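Local structure of putative NAD(P)H:FMN oxidoreductase (Porphyromonas gingivalis W83, 3GE5) at residues R61-A66 with M128-L133; G106-A111 with A116-D121. The protein binds flavin mononucleotide and probably catalyses flavin-dependent oxidoreduction with a nicotinamide nucleotide as electron donor. All blocks are in the same frame, centred on the assembly; numbering follows the deposited sequence. Where two conformers were deposited one is given.

Interaction 1. Residues R61-A66 with M128-L133; sequences RIAPSA and MTYMML. With FMN (flavin mononucleotide), chain J.
Tyr130 reaches from the helix 120-137 to Ala63 and Pro64 in the loop that follows the helix 50-62, a compact example of an aromatic ring packed against backbone carbon. The central interaction is a CH-pi contact: Ala63 CA lies over one face of the phenol ring, 4.1 Å from its centroid and 23° off the normal, displaced toward the rim, with Tyr130 CE2 its nearest ring atom at 3.8 Å. A Tyr130 chi1 of -91°, away from the usual staggered values, turns that face to Ala63. The rest is apolar packing. The methyl of Ala63 sits near the root of the ring, CB to Tyr130 CG 4.0 Å, while the far end meets proline, Pro64 CD lying 3.7 Å from Tyr130 CZ. Pro64 approaches obliquely, and the two side chains cross at about a right angle. No hydrogen bond joins the segments.

Flavin contacts follow directly along the chain. Pro64 CB lies 3.4 Å from the ribityl hydroxyl O3' of FMN, Ser65 CA is 3.5 Å from its methyl C8M, and Ala66 N is 3.5 Å from C8. Ser39, Gln92 and other residues of the second subunit bind the flavin by hydrogen bonds, so the pocket is shared between chains. Phe34 of the second subunit stacks on Tyr130. The buried contact thus joins the loop after the helix 50-62 to the middle of the helix 120-137, whose selenomethionines Met128 and Met131 pack on the strand 100-107 and whose Thr129 packs on its counterpart in the second subunit.

Interaction 2. Residues G106-A111 with A116-D121; sequences GDHQRA and AGDSVD. With EDO (1,2-ethanediol), chain N.
Gly106 and Val120 bring the two backbones within 5.3 Å, CA to CA, and Ala111 and Ser119 do so again at 5.5 Å, where a turn after the strand 100-107 curls past the start of the helix 120-137. Val120 fills the middle. With CG2 anti to its own carbonyl carbon, that methyl stands over one face of the His108 imidazole, a CH-pi contact 3.6 Å from the centroid and 21° off the normal, and also touches Ala111 CB. Its other branch, CG1, packs on Gly106 CA at 3.8 Å. At the imidazole edge lies the carboxylate of Asp118, the two planes 23° apart; the deposited separation of His108 ND1 and Asp118 OD2 is implausibly short, and details there are doubtful. Asp118 OD1 accepts the Val120 amide N-H at 3.0 Å from N, met from above the carboxylate plane, which closes an Asx turn. Ser119 OG bonds to Asp123 rather than across the contact. Asp121 OD2 accepts a hydrogen bond from O2 of 1,2-ethanediol (2.6 Å), probably from the crystallisation liquor and bonded also to Arg114 of the second subunit. The Asx turn thus ties Asp118 to the first turn of the helix, while Val120 supplies apolar packing to the His108 face and Ala111.

Overall arrangement
The helix 120-137 links the two contacts: interaction 2 packs around its N-terminal turn, interaction 1 on its middle, with centres about 16 Å apart. Along the chain, interaction 2 is nested within the long loop that interaction 1 closes, and the two meet where Ala66 CB touches Ser119 OG at 4.0 Å. One carboxylate serves both there, Asp123 taking the Ala66 amide on OD1 and the Ser119 hydroxyl on OD2. The flavin lies beside this junction: Ala66 belongs to the pocket, and the Ser119 side chain is about 5 Å from a bound FMN. Both contacts also touch the second subunit, in keeping with a cofactor site built from two chains.

Interaction 1. Residues R61-A66 with M128-L133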
loop_
_atom_site.group_PDB
_atom_site.type_symbol
_atom_site.label_atom_id
_atom_site.label_comp_id
_atom_site.label_asym_id
_atom_site.label_seq_id
_atom_site.Cartn_x
_atom_site.Cartn_y
_atom_site.Cartn_z
ATOM N N ARG A 61 -0.239 -3.230 11.905
ATOM C CA ARG A 61 -0.990 -4.352 12.438
ATOM C C ARG A 61 -2.440 -4.298 11.918
ATOM O O ARG A 61 -3.026 -5.339 11.623
ATOM C CB ARG A 61 -1.013 -4.310 13.971
ATOM C CG ARG A 61 -1.759 -5.480 14.632
ATOM C CD ARG A 61 -1.767 -5.295 16.158
ATOM N NE ARG A 61 -2.807 -4.344 16.562
ATOM C CZ ARG A 61 -4.064 -4.654 16.878
ATOM N NH1 ARG A 61 -4.474 -5.903 16.854
ATOM N NH2 ARG A 61 -4.932 -3.711 17.235
ATOM N N ILE A 62 -3.020 -3.102 11.821
ATOM C CA ILE A 62 -4.444 -2.998 11.470
ATOM C C ILE A 62 -4.702 -2.959 9.952
ATOM O O ILE A 62 -5.872 -2.926 9.501
ATOM C CB ILE A 62 -5.151 -1.811 12.208
ATOM C CG1 ILE A 62 -4.600 -0.460 11.738
ATOM C CG2 ILE A 62 -5.086 -2.051 13.741
ATOM C CD1 ILE A 62 -5.456 0.761 12.219
ATOM N N ALA A 63 -3.637 -2.989 9.153
ATOM C CA ALA A 63 -3.792 -2.939 7.695
ATOM C C ALA A 63 -4.627 -4.157 7.226
ATOM O O ALA A 63 -4.529 -5.232 7.802
ATOM C CB ALA A 63 -2.396 -2.957 6.994
ATOM N N PRO A 64 -5.391 -4.010 6.150
ATOM C CA PRO A 64 -6.014 -5.156 5.516
ATOM C C PRO A 64 -5.008 -6.006 4.690
ATOM O O PRO A 64 -3.899 -5.565 4.346
ATOM C CB PRO A 64 -7.047 -4.511 4.560
ATOM C CG PRO A 64 -6.439 -3.232 4.207
ATOM C CD PRO A 64 -5.649 -2.766 5.416
ATOM N N SER A 65 -5.423 -7.242 4.428
ATOM C CA SER A 65 -4.639 -8.229 3.670
ATOM C C SER A 65 -5.611 -9.237 3.026
ATOM O O SER A 65 -6.775 -9.404 3.489
ATOM C CB SER A 65 -3.661 -8.927 4.623
ATOM O OG SER A 65 -4.283 -9.601 5.697
ATOM N N ALA A 66 -5.136 -9.960 2.017
ATOM C CA ALA A 66 -5.946 -11.027 1.429
ATOM C C ALA A 66 -6.357 -12.069 2.484
ATOM O O ALA A 66 -5.509 -12.588 3.234
ATOM C CB ALA A 66 -5.193 -11.696 0.281
HETATM N N MSE A 128 3.216 -1.624 4.906
HETATM C CA MSE A 128 4.266 -0.603 4.758
HETATM C C MSE A 128 3.630 0.772 4.459
HETATM O O MSE A 128 4.060 1.795 5.011
HETATM C CB MSE A 128 5.241 -0.981 3.641
HETATM C CG MSE A 128 6.281 -1.996 4.083
HETATM SE SE MSE A 128 7.734 -1.169 5.120
HETATM C CE MSE A 128 8.355 0.133 3.801
ATOM N N THR A 129 2.631 0.797 3.588
ATOM C CA THR A 129 1.974 2.065 3.216
ATOM C C THR A 129 1.291 2.676 4.465
ATOM O O THR A 129 1.422 3.864 4.750
ATOM C CB THR A 129 0.964 1.891 2.052
ATOM O OG1 THR A 129 1.642 1.403 0.885
ATOM C CG2 THR A 129 0.230 3.265 1.731
ATOM N N TYR A 130 0.565 1.839 5.209
ATOM C CA TYR A 130 -0.075 2.297 6.448
ATOM C C TYR A 130 0.976 2.869 7.393
ATOM O O TYR A 130 0.759 3.903 8.047
ATOM C CB TYR A 130 -0.824 1.138 7.123
ATOM C CG TYR A 130 -2.272 1.015 6.689
ATOM C CD1 TYR A 130 -2.620 1.003 5.354
ATOM C CD2 TYR A 130 -3.296 0.888 7.633
ATOM C CE1 TYR A 130 -3.958 0.945 4.967
ATOM C CE2 TYR A 130 -4.627 0.786 7.255
ATOM C CZ TYR A 130 -4.949 0.831 5.932
ATOM O OH TYR A 130 -6.258 0.753 5.550
HETATM N N MSE A 131 2.100 2.187 7.511
HETATM C CA MSE A 131 3.143 2.606 8.474
HETATM C C MSE A 131 3.811 3.924 8.020
HETATM O O MSE A 131 4.088 4.841 8.833
HETATM C CB MSE A 131 4.177 1.496 8.745
HETATM C CG MSE A 131 3.595 0.320 9.515
HETATM SE SE MSE A 131 4.876 -0.961 10.120
HETATM C CE MSE A 131 5.442 -1.689 8.405
HETATM N N MSE A 132 4.110 4.013 6.735
HETATM C CA MSE A 132 4.652 5.250 6.125
HETATM C C MSE A 132 3.717 6.436 6.391
HETATM O O MSE A 132 4.142 7.524 6.813
HETATM C CB MSE A 132 4.821 5.057 4.610
HETATM C CG MSE A 132 5.268 6.278 3.870
HETATM SE SE MSE A 132 5.512 6.006 1.983
HETATM C CE MSE A 132 3.655 5.727 1.487
ATOM N N LEU A 133 2.438 6.247 6.106
ATOM C CA LEU A 133 1.431 7.296 6.329
ATOM C C LEU A 133 1.272 7.644 7.809
ATOM O O LEU A 133 1.201 8.833 8.183
ATOM C CB LEU A 133 0.107 6.850 5.695
ATOM C CG LEU A 133 0.124 6.715 4.168
ATOM C CD1 LEU A 133 -1.246 6.150 3.664
ATOM C CD2 LEU A 133 0.462 8.045 3.478
HETATM N N1 FMN J . -12.320 -9.510 -0.383
HETATM C C2 FMN J . -13.099 -10.193 -1.282
HETATM O O2 FMN J . -14.274 -10.397 -0.994
HETATM N N3 FMN J . -12.597 -10.642 -2.492
HETATM C C4 FMN J . -11.248 -10.522 -2.824
HETATM O O4 FMN J . -10.806 -10.952 -3.880
HETATM C C4A FMN J . -10.428 -9.860 -1.899
HETATM N N5 FMN J . -9.079 -9.730 -2.123
HETATM C C5A FMN J . -8.270 -9.034 -1.284
HETATM C C6 FMN J . -6.919 -8.828 -1.644
HETATM C C7 FMN J . -6.123 -7.965 -0.878
HETATM C C7M FMN J . -4.656 -7.778 -1.262
HETATM C C8 FMN J . -6.671 -7.322 0.214
HETATM C C8M FMN J . -5.877 -6.361 1.017
HETATM C C9 FMN J . -8.001 -7.513 0.561
HETATM C C9A FMN J . -8.835 -8.377 -0.208
HETATM N N10 FMN J . -10.174 -8.608 0.133
HETATM C C10 FMN J . -10.976 -9.346 -0.711
HETATM C "C1'" FMN J . -10.801 -7.948 1.341
HETATM C "C2'" FMN J . -10.303 -8.620 2.645
HETATM O "O2'" FMN J . -11.036 -9.822 2.913
HETATM C "C3'" FMN J . -10.372 -7.671 3.838
HETATM O "O3'" FMN J . -9.589 -6.498 3.583
HETATM C "C4'" FMN J . -9.908 -8.379 5.130
HETATM O "O4'" FMN J . -10.800 -9.456 5.490
HETATM C "C5'" FMN J . -9.829 -7.346 6.243
HETATM O "O5'" FMN J . -11.129 -6.797 6.469
HETATM P P FMN J . -11.437 -5.248 6.449
HETATM O O1P FMN J . -10.712 -4.650 7.627
HETATM O O2P FMN J . -12.934 -5.061 6.537
HETATM O O3P FMN J . -10.999 -4.680 5.108
#

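Interaction 2. Residues G106-A111 with A116-D121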
loop_
_atom_site.group_PDB
_atom_site.type_symbol
_atom_site.label_atom_id
_atom_site.label_comp_id
_atom_site.label_asym_id
_atom_site.label_seq_id
_atom_site.Cartn_x
_atom_site.Cartn_y
_atom_site.Cartn_z
ATOM N N GLY A 106 7.711 -10.841 4.927
ATOM C CA GLY A 106 6.524 -11.480 4.368
ATOM C C GLY A 106 6.647 -12.982 4.534
ATOM O O GLY A 106 7.715 -13.561 4.263
ATOM N N ASP A 107 5.576 -13.613 5.007
ATOM C CA ASP A 107 5.587 -15.047 5.317
ATOM C C ASP A 107 4.896 -15.822 4.178
ATOM O O ASP A 107 3.664 -15.825 4.087
ATOM C CB ASP A 107 4.931 -15.286 6.665
ATOM C CG ASP A 107 5.101 -16.697 7.160
ATOM O OD1 ASP A 107 5.202 -17.636 6.334
ATOM O OD2 ASP A 107 5.101 -16.858 8.383
ATOM N N HIS A 108 5.679 -16.468 3.320
ATOM C CA HIS A 108 5.081 -17.183 2.198
ATOM C C HIS A 108 4.162 -18.327 2.640
ATOM O O HIS A 108 3.163 -18.613 1.962
ATOM C CB HIS A 108 6.152 -17.610 1.211
ATOM C CG HIS A 108 6.674 -16.467 0.397
ATOM N ND1 HIS A 108 5.942 -15.885 -0.615
ATOM C CD2 HIS A 108 7.835 -15.770 0.467
ATOM C CE1 HIS A 108 6.638 -14.900 -1.151
ATOM N NE2 HIS A 108 7.790 -14.807 -0.511
ATOM N N GLN A 109 4.436 -18.924 3.803
ATOM C CA GLN A 109 3.574 -20.012 4.269
ATOM C C GLN A 109 2.188 -19.519 4.727
ATOM O O GLN A 109 1.269 -20.324 4.876
ATOM C CB GLN A 109 4.247 -20.782 5.400
ATOM C CG GLN A 109 5.424 -21.587 5.039
ATOM C CD GLN A 109 6.078 -22.248 6.297
ATOM O OE1 GLN A 109 5.738 -21.968 7.486
ATOM N NE2 GLN A 109 7.019 -23.061 6.032
ATOM N N ARG A 110 2.045 -18.216 5.010
ATOM C CA ARG A 110 0.792 -17.662 5.525
ATOM C C ARG A 110 0.016 -16.825 4.531
ATOM O O ARG A 110 -1.156 -16.567 4.770
ATOM C CB ARG A 110 1.046 -16.863 6.821
ATOM C CG ARG A 110 1.633 -17.745 7.895
ATOM C CD ARG A 110 1.528 -17.184 9.285
ATOM N NE ARG A 110 2.312 -15.958 9.405
ATOM C CZ ARG A 110 1.800 -14.735 9.392
ATOM N NH1 ARG A 110 0.479 -14.560 9.277
ATOM N NH2 ARG A 110 2.611 -13.681 9.496
ATOM N N ALA A 111 0.666 -16.388 3.448
ATOM C CA ALA A 111 0.057 -15.517 2.458
ATOM C C ALA A 111 -0.848 -16.291 1.484
ATOM O O ALA A 111 -0.527 -17.417 1.086
ATOM C CB ALA A 111 1.167 -14.762 1.664
ATOM N N ALA A 116 0.824 -19.241 -9.477
ATOM C CA ALA A 116 1.957 -19.947 -8.885
ATOM C C ALA A 116 2.683 -19.096 -7.838
ATOM O O ALA A 116 3.773 -19.446 -7.413
ATOM C CB ALA A 116 2.957 -20.391 -10.007
ATOM N N GLY A 117 2.092 -17.970 -7.425
ATOM C CA GLY A 117 2.705 -17.155 -6.406
ATOM C C GLY A 117 1.765 -16.908 -5.246
ATOM O O GLY A 117 0.907 -17.724 -4.942
ATOM N N ASP A 118 1.976 -15.780 -4.582
ATOM C CA ASP A 118 1.211 -15.431 -3.387
ATOM C C ASP A 118 1.149 -13.919 -3.180
ATOM O O ASP A 118 1.774 -13.146 -3.925
ATOM C CB ASP A 118 1.729 -16.177 -2.137
ATOM C CG ASP A 118 3.097 -15.749 -1.687
ATOM O OD1 ASP A 118 3.504 -14.611 -1.929
ATOM O OD2 ASP A 118 3.811 -16.592 -1.088
ATOM N N SER A 119 0.392 -13.516 -2.153
ATOM C CA SER A 119 0.157 -12.104 -1.867
ATOM C C SER A 119 1.200 -11.464 -0.948
ATOM O O SER A 119 0.952 -10.399 -0.405
ATOM C CB SER A 119 -1.237 -11.891 -1.301
ATOM O OG SER A 119 -1.372 -12.625 -0.098
ATOM N N VAL A 120 2.352 -12.088 -0.746
ATOM C CA VAL A 120 3.369 -11.477 0.155
ATOM C C VAL A 120 3.724 -10.030 -0.247
ATOM O O VAL A 120 3.661 -9.138 0.593
ATOM C CB VAL A 120 4.669 -12.327 0.270
ATOM C CG1 VAL A 120 5.884 -11.424 0.657
ATOM C CG2 VAL A 120 4.478 -13.503 1.263
ATOM N N ASP A 121 4.047 -9.793 -1.526
ATOM C CA ASP A 121 4.427 -8.425 -1.953
ATOM C C ASP A 121 3.255 -7.458 -1.824
ATOM O O ASP A 121 3.419 -6.316 -1.420
ATOM C CB ASP A 121 5.043 -8.424 -3.367
ATOM C CG ASP A 121 6.511 -8.816 -3.380
ATOM O OD1 ASP A 121 7.018 -9.370 -2.376
ATOM O OD2 ASP A 121 7.222 -8.568 -4.398
HETATM C C1 EDO N . 11.248 -8.589 -6.111
HETATM O O1 EDO N . 12.427 -8.754 -5.294
HETATM C C2 EDO N . 10.098 -7.832 -5.453
HETATM O O2 EDO N . 9.820 -8.170 -4.101
#